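Local structure of putative prephenate dehydratase (Streptococcus mutans, 4LUB) at residues Thr223-Arg228 and Tyr237-Asp242. The protein probably converts prephenate to phenylpyruvate, with loss of carbon dioxide and water, in the pathway of L-phenylalanine biosynthesis. Sequence-based numbering, arbitrary orientation.
Sequences TKIESR and YFFIID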
# COMPACT_ATOMS: atom_id res chain seq x y z
N THR B 223 -9.06 0.88 -9.99
CA THR B 223 -9.03 -0.56 -9.75
C THR B 223 -7.95 -0.95 -8.75
O THR B 223 -7.91 -2.09 -8.28
CB THR B 223 -8.80 -1.35 -11.07
OG1 THR B 223 -7.48 -1.08 -11.57
CG2 THR B 223 -9.84 -0.94 -12.11
N LYS B 224 -7.08 -0.00 -8.43
CA LYS B 224 -6.04 -0.21 -7.42
C LYS B 224 -5.45 1.10 -6.93
O LYS B 224 -5.25 2.02 -7.72
CB LYS B 224 -4.93 -1.10 -8.00
CG LYS B 224 -3.79 -1.38 -7.05
CD LYS B 224 -2.62 -1.98 -7.81
CE LYS B 224 -1.29 -1.70 -7.12
NZ LYS B 224 -0.21 -2.58 -7.67
N ILE B 225 -5.14 1.15 -5.65
CA ILE B 225 -4.37 2.24 -5.09
C ILE B 225 -3.43 1.74 -4.00
O ILE B 225 -3.84 1.00 -3.11
CB ILE B 225 -5.24 3.36 -4.51
CG1 ILE B 225 -4.36 4.46 -3.91
CG2 ILE B 225 -6.21 2.82 -3.47
CD1 ILE B 225 -4.98 5.83 -3.90
N GLU B 226 -2.18 2.13 -4.10
CA GLU B 226 -1.18 1.73 -3.13
C GLU B 226 -0.26 2.90 -2.88
O GLU B 226 0.17 3.57 -3.81
CB GLU B 226 -0.39 0.54 -3.66
CG GLU B 226 0.65 0.00 -2.69
CD GLU B 226 0.23 -1.31 -2.06
OE1 GLU B 226 0.04 -2.29 -2.81
OE2 GLU B 226 0.11 -1.37 -0.83
N SER B 227 0.05 3.15 -1.62
CA SER B 227 1.00 4.20 -1.29
C SER B 227 2.38 3.63 -1.01
O SER B 227 2.52 2.50 -0.56
CB SER B 227 0.50 5.08 -0.14
OG SER B 227 0.66 4.46 1.11
N ARG B 228 3.39 4.43 -1.31
CA ARG B 228 4.78 4.05 -1.13
C ARG B 228 5.47 5.25 -0.49
O ARG B 228 5.09 6.39 -0.78
CB ARG B 228 5.44 3.71 -2.47
CG ARG B 228 4.97 2.41 -3.17
CD ARG B 228 5.12 1.21 -2.27
NE ARG B 228 6.51 1.00 -1.91
CZ ARG B 228 6.92 0.60 -0.71
NH1 ARG B 228 6.03 0.35 0.24
NH2 ARG B 228 8.22 0.45 -0.47
N TYR B 237 4.32 10.58 0.69
CA TYR B 237 4.21 9.38 -0.11
C TYR B 237 4.00 9.70 -1.57
O TYR B 237 3.63 10.81 -1.92
CB TYR B 237 3.02 8.55 0.37
CG TYR B 237 2.95 8.32 1.86
CD1 TYR B 237 3.62 7.27 2.45
CD2 TYR B 237 2.20 9.16 2.67
CE1 TYR B 237 3.55 7.05 3.81
CE2 TYR B 237 2.13 8.95 4.04
CZ TYR B 237 2.80 7.90 4.60
OH TYR B 237 2.74 7.68 5.95
N PHE B 238 4.21 8.71 -2.41
CA PHE B 238 3.68 8.73 -3.76
C PHE B 238 2.67 7.60 -3.86
O PHE B 238 2.77 6.61 -3.14
CB PHE B 238 4.77 8.68 -4.83
CG PHE B 238 5.41 7.33 -5.01
CD1 PHE B 238 4.90 6.43 -5.93
CD2 PHE B 238 6.54 6.99 -4.30
CE1 PHE B 238 5.50 5.20 -6.11
CE2 PHE B 238 7.14 5.76 -4.47
CZ PHE B 238 6.62 4.86 -5.38
N PHE B 239 1.69 7.77 -4.72
CA PHE B 239 0.60 6.81 -4.83
C PHE B 239 0.59 6.09 -6.16
O PHE B 239 0.61 6.71 -7.22
CB PHE B 239 -0.73 7.52 -4.58
CG PHE B 239 -0.80 8.20 -3.25
CD1 PHE B 239 -1.21 7.49 -2.13
CD2 PHE B 239 -0.42 9.52 -3.10
CE1 PHE B 239 -1.25 8.10 -0.88
CE2 PHE B 239 -0.46 10.13 -1.86
CZ PHE B 239 -0.88 9.42 -0.75
N ILE B 240 0.53 4.76 -6.09
CA ILE B 240 0.32 3.94 -7.28
C ILE B 240 -1.17 3.74 -7.48
O ILE B 240 -1.85 3.15 -6.64
CB ILE B 240 0.97 2.56 -7.16
CG1 ILE B 240 2.42 2.72 -6.74
CG2 ILE B 240 0.88 1.82 -8.49
CD1 ILE B 240 3.20 3.57 -7.71
N ILE B 241 -1.66 4.26 -8.59
CA ILE B 241 -3.05 4.11 -8.96
C ILE B 241 -3.25 3.46 -10.34
O ILE B 241 -2.60 3.84 -11.31
CB ILE B 241 -3.76 5.49 -8.88
CG1 ILE B 241 -3.80 5.95 -7.44
CG2 ILE B 241 -5.21 5.37 -9.29
CD1 ILE B 241 -4.21 7.37 -7.25
N ASP B 242 -4.13 2.46 -10.40
CA ASP B 242 -4.56 1.88 -11.67
C ASP B 242 -5.97 2.35 -12.00
O ASP B 242 -6.83 2.44 -11.12
CB ASP B 242 -4.54 0.35 -11.65
CG ASP B 242 -3.18 -0.25 -11.27
OD1 ASP B 242 -2.16 0.47 -11.22
OD2 ASP B 242 -3.15 -1.48 -11.07
O HOH W 1 -5.54 -2.79 -11.00
O HOH W 2 -0.07 -1.28 -10.25
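Glu226 and Ile240 exchange two backbone hydrogen bonds, the shorter running from Ile240 N to Glu226 O at 2.6 Å. Arg228 and Phe238 form a second such antiparallel pair; toward Thr223 the ladder continues with Asp242 N to Lys224 O and Thr223 N to Asp242 O. Asp242, short and doubly accepting, suits a place between two polar neighbours: one water links its OD2 to Thr223 OG1, another its OD1 to Lys224 NZ. Lys224 NZ stays 4.6 Å from Asp242 OD2, since the lysine chain runs extended to Glu54 and Ser60, while Arg174 and Ser195 hold the carboxylate. On the face carrying Lys224 and Asp242, CB of Arg228 sits over the Phe238 ring, 3.7 Å from its centroid, a CH-pi contact made possible by the phenylalanine's chi1 of 74°, which turns the ring toward the neighbouring strand. The arginine then bends away to Asp66 of its own chain and backbone O of Glu58 of the second subunit. On the other face, Ile225 CD1 meets Ile241 CG1 at 3.7 Å, and small Ser227 lays its CB against Phe239 CD1. This ACT-domain hairpin thus mixes charged groups, several partnered by the dehydratase region, with Phe238 and Ile240 on one face; the other is mainly apolar, Ile225 and Ile241 meeting helix 208-216.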